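Local coordinates for mevalonate diphosphate decarboxylase (PDB 3LTO), which probably catalyses the ATP-dependent decarboxylation of mevalonate 5-diphosphate to isopentenyl diphosphate, at residues F76-F87 and F114-L125. Sequence-based numbering, arbitrary orientation.
Sequences FIDHLVRLKEYF and FAALTKCASIAL
Phe114 receives the edge of Phe76 on its ring face in a T-shaped pair (planes at 86°), Phe76 CD1 lying 3.7 Å from Phe114 CZ, while the edge of the Phe114 ring points, offset, to the face of His79. Flat, polarisable rings suit this three-ring cluster. Leu117, its CG anti to the backbone N (chi1 175°), sends CD2 over the centre of the Phe76 ring, a CH-pi contact 3.8 Å from the centroid. Thr118 brings the polar element: His79 NE2 donates to Thr118 OG1 at 2.8 Å, nearly straight (163°) and close to the imidazole plane. OG1 in turn donates to Phe114 O, while Arg82 NH1 donates to His79 ND1, so both ring nitrogens are engaged. Ala121, small enough to admit a neighbour, takes Leu83 CD1 at 3.5 Å from its CB; Leu83 is a knob among Leu117, Thr118, Ala121 and Leu125. Leu125 closes the row, laying CB against one face of Phe87. The axes of segments 76-87 and 114-125 approach to 10.0 Å on the N-terminal-domain sheet, Leu80 touching strand 93-99 and Ala121 strand 31-47. The chemistry implies a largely apolar interface crossed by hydrogen bonds running from partly exposed Arg82 inward through His79 and Thr118 to Phe114 O; bonds at both nitrogens hold the imidazole's rotation, consistent with a proton on NE2.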
# COMPACT_ATOMS: atom_id res chain seq x y z
N PHE A 76 7.55 -0.40 -23.20
CA PHE A 76 6.15 -0.56 -23.61
C PHE A 76 5.79 -2.01 -23.92
O PHE A 76 4.75 -2.50 -23.49
CB PHE A 76 5.85 0.34 -24.82
CG PHE A 76 4.45 0.90 -24.83
CD1 PHE A 76 3.95 1.60 -23.72
CD2 PHE A 76 3.63 0.76 -25.94
CE1 PHE A 76 2.66 2.14 -23.73
CE2 PHE A 76 2.34 1.29 -25.96
CZ PHE A 76 1.86 1.98 -24.85
N ILE A 77 6.65 -2.69 -24.68
CA ILE A 77 6.42 -4.08 -25.03
C ILE A 77 6.53 -4.96 -23.77
O ILE A 77 5.67 -5.81 -23.52
CB ILE A 77 7.41 -4.53 -26.14
CG1 ILE A 77 6.97 -3.91 -27.47
CG2 ILE A 77 7.47 -6.05 -26.24
CD1 ILE A 77 7.92 -4.16 -28.65
N ASP A 78 7.56 -4.74 -22.97
CA ASP A 78 7.71 -5.51 -21.73
C ASP A 78 6.43 -5.41 -20.89
O ASP A 78 6.04 -6.38 -20.23
CB ASP A 78 8.88 -5.01 -20.89
CG ASP A 78 10.22 -5.51 -21.39
OD1 ASP A 78 10.23 -6.44 -22.23
OD2 ASP A 78 11.25 -4.97 -20.94
N HIS A 79 5.78 -4.25 -20.90
CA HIS A 79 4.57 -4.09 -20.11
C HIS A 79 3.45 -4.96 -20.67
O HIS A 79 2.64 -5.49 -19.91
CB HIS A 79 4.12 -2.63 -20.08
CG HIS A 79 2.97 -2.38 -19.14
ND1 HIS A 79 3.05 -2.62 -17.79
CD2 HIS A 79 1.71 -1.95 -19.37
CE1 HIS A 79 1.89 -2.35 -17.22
NE2 HIS A 79 1.06 -1.94 -18.16
N LEU A 80 3.41 -5.12 -21.99
CA LEU A 80 2.37 -5.96 -22.57
C LEU A 80 2.67 -7.40 -22.17
O LEU A 80 1.77 -8.13 -21.76
CB LEU A 80 2.34 -5.85 -24.10
CG LEU A 80 1.31 -6.77 -24.78
CD1 LEU A 80 -0.06 -6.53 -24.13
CD2 LEU A 80 1.24 -6.53 -26.30
N VAL A 81 3.93 -7.81 -22.29
CA VAL A 81 4.34 -9.16 -21.92
C VAL A 81 3.92 -9.42 -20.48
O VAL A 81 3.34 -10.45 -20.16
CB VAL A 81 5.88 -9.33 -22.04
CG1 VAL A 81 6.32 -10.66 -21.43
CG2 VAL A 81 6.30 -9.26 -23.51
N ARG A 82 4.22 -8.44 -19.63
CA ARG A 82 3.89 -8.51 -18.22
C ARG A 82 2.39 -8.75 -18.07
O ARG A 82 1.96 -9.60 -17.28
CB ARG A 82 4.29 -7.20 -17.53
CG ARG A 82 3.77 -7.02 -16.11
CD ARG A 82 4.26 -5.70 -15.49
NE ARG A 82 5.72 -5.62 -15.53
CZ ARG A 82 6.41 -4.71 -16.21
NH1 ARG A 82 5.78 -3.77 -16.91
NH2 ARG A 82 7.73 -4.76 -16.22
N LEU A 83 1.60 -8.01 -18.84
CA LEU A 83 0.15 -8.15 -18.76
C LEU A 83 -0.32 -9.51 -19.28
O LEU A 83 -1.21 -10.12 -18.71
CB LEU A 83 -0.54 -7.01 -19.52
CG LEU A 83 -0.24 -5.62 -18.93
CD1 LEU A 83 -0.90 -4.54 -19.77
CD2 LEU A 83 -0.74 -5.55 -17.49
N LYS A 84 0.30 -9.98 -20.35
CA LYS A 84 -0.07 -11.27 -20.92
C LYS A 84 0.23 -12.40 -19.94
O LYS A 84 -0.54 -13.35 -19.82
CB LYS A 84 0.66 -11.51 -22.24
CG LYS A 84 0.24 -10.58 -23.35
CD LYS A 84 0.86 -10.98 -24.68
CE LYS A 84 2.38 -10.92 -24.64
NZ LYS A 84 2.94 -11.20 -25.99
N GLU A 85 1.35 -12.29 -19.25
CA GLU A 85 1.72 -13.31 -18.28
C GLU A 85 0.76 -13.29 -17.10
O GLU A 85 0.42 -14.33 -16.54
CB GLU A 85 3.17 -13.09 -17.81
CG GLU A 85 4.14 -13.04 -18.97
CD GLU A 85 5.57 -12.79 -18.55
OE1 GLU A 85 5.79 -11.98 -17.61
OE2 GLU A 85 6.47 -13.39 -19.16
N TYR A 86 0.30 -12.10 -16.73
CA TYR A 86 -0.64 -11.97 -15.61
C TYR A 86 -1.91 -12.77 -15.94
O TYR A 86 -2.50 -13.40 -15.06
CB TYR A 86 -0.99 -10.50 -15.37
CG TYR A 86 -2.08 -10.27 -14.34
CD1 TYR A 86 -1.82 -10.43 -12.98
CD2 TYR A 86 -3.36 -9.89 -14.73
CE1 TYR A 86 -2.83 -10.21 -12.02
CE2 TYR A 86 -4.37 -9.67 -13.79
CZ TYR A 86 -4.10 -9.83 -12.44
OH TYR A 86 -5.09 -9.61 -11.51
N PHE A 87 -2.33 -12.73 -17.20
CA PHE A 87 -3.53 -13.45 -17.64
C PHE A 87 -3.20 -14.86 -18.12
O PHE A 87 -4.10 -15.63 -18.44
CB PHE A 87 -4.21 -12.69 -18.79
CG PHE A 87 -5.04 -11.52 -18.33
CD1 PHE A 87 -6.40 -11.68 -18.08
CD2 PHE A 87 -4.47 -10.26 -18.17
CE1 PHE A 87 -7.18 -10.59 -17.68
CE2 PHE A 87 -5.23 -9.18 -17.77
CZ PHE A 87 -6.60 -9.34 -17.52
N PHE A 114 0.93 4.18 -20.97
CA PHE A 114 0.94 2.94 -20.21
C PHE A 114 -0.44 2.63 -19.62
O PHE A 114 -0.85 1.47 -19.57
CB PHE A 114 2.01 2.98 -19.11
CG PHE A 114 3.41 2.71 -19.63
CD1 PHE A 114 4.20 3.74 -20.15
CD2 PHE A 114 3.93 1.41 -19.63
CE1 PHE A 114 5.46 3.47 -20.67
CE2 PHE A 114 5.19 1.14 -20.15
CZ PHE A 114 5.96 2.17 -20.67
N ALA A 115 -1.16 3.66 -19.18
CA ALA A 115 -2.50 3.44 -18.63
C ALA A 115 -3.41 2.88 -19.73
O ALA A 115 -4.15 1.92 -19.50
CB ALA A 115 -3.09 4.74 -18.09
N ALA A 116 -3.33 3.48 -20.93
CA ALA A 116 -4.13 3.03 -22.08
C ALA A 116 -3.78 1.59 -22.44
O ALA A 116 -4.66 0.77 -22.68
CB ALA A 116 -3.87 3.94 -23.29
N LEU A 117 -2.49 1.28 -22.50
CA LEU A 117 -2.06 -0.08 -22.81
C LEU A 117 -2.61 -1.05 -21.77
O LEU A 117 -3.09 -2.13 -22.10
CB LEU A 117 -0.52 -0.17 -22.83
CG LEU A 117 0.04 -1.59 -23.03
CD1 LEU A 117 -0.58 -2.23 -24.27
CD2 LEU A 117 1.55 -1.52 -23.18
N THR A 118 -2.53 -0.67 -20.50
CA THR A 118 -3.03 -1.53 -19.44
C THR A 118 -4.52 -1.82 -19.63
O THR A 118 -4.95 -2.97 -19.56
CB THR A 118 -2.82 -0.90 -18.05
OG1 THR A 118 -1.43 -0.69 -17.81
CG2 THR A 118 -3.39 -1.83 -16.98
N LYS A 119 -5.29 -0.77 -19.86
CA LYS A 119 -6.73 -0.89 -20.06
C LYS A 119 -7.08 -1.72 -21.28
O LYS A 119 -7.93 -2.61 -21.22
CB LYS A 119 -7.36 0.51 -20.16
CG LYS A 119 -7.15 1.32 -18.90
CD LYS A 119 -7.50 2.80 -19.06
CE LYS A 119 -8.99 3.05 -19.11
NZ LYS A 119 -9.28 4.52 -19.01
N CYS A 120 -6.42 -1.45 -22.41
CA CYS A 120 -6.70 -2.21 -23.62
C CYS A 120 -6.30 -3.68 -23.48
O CYS A 120 -7.07 -4.57 -23.87
CB CYS A 120 -5.96 -1.59 -24.81
SG CYS A 120 -6.49 -2.22 -26.41
N ALA A 121 -5.13 -3.95 -22.93
CA ALA A 121 -4.67 -5.33 -22.76
C ALA A 121 -5.58 -6.07 -21.79
O ALA A 121 -5.87 -7.26 -21.97
CB ALA A 121 -3.21 -5.36 -22.27
N SER A 122 -6.03 -5.36 -20.76
CA SER A 122 -6.91 -5.95 -19.77
C SER A 122 -8.19 -6.42 -20.44
O SER A 122 -8.68 -7.51 -20.16
CB SER A 122 -7.24 -4.94 -18.66
OG SER A 122 -6.13 -4.78 -17.81
N ILE A 123 -8.73 -5.58 -21.32
CA ILE A 123 -9.95 -5.92 -22.04
C ILE A 123 -9.67 -7.09 -22.97
O ILE A 123 -10.29 -8.15 -22.87
CB ILE A 123 -10.46 -4.71 -22.84
CG1 ILE A 123 -10.90 -3.61 -21.87
CG2 ILE A 123 -11.60 -5.12 -23.76
CD1 ILE A 123 -11.31 -2.32 -22.54
N ALA A 124 -8.71 -6.89 -23.87
CA ALA A 124 -8.31 -7.92 -24.82
C ALA A 124 -8.01 -9.26 -24.17
O ALA A 124 -8.55 -10.29 -24.57
CB ALA A 124 -7.10 -7.45 -25.60
N LEU A 125 -7.15 -9.26 -23.16
CA LEU A 125 -6.75 -10.49 -22.49
C LEU A 125 -7.88 -11.14 -21.69
O LEU A 125 -7.92 -12.36 -21.55
CB LEU A 125 -5.53 -10.22 -21.60
CG LEU A 125 -4.31 -9.80 -22.44
CD1 LEU A 125 -3.12 -9.44 -21.56
CD2 LEU A 125 -3.96 -10.95 -23.39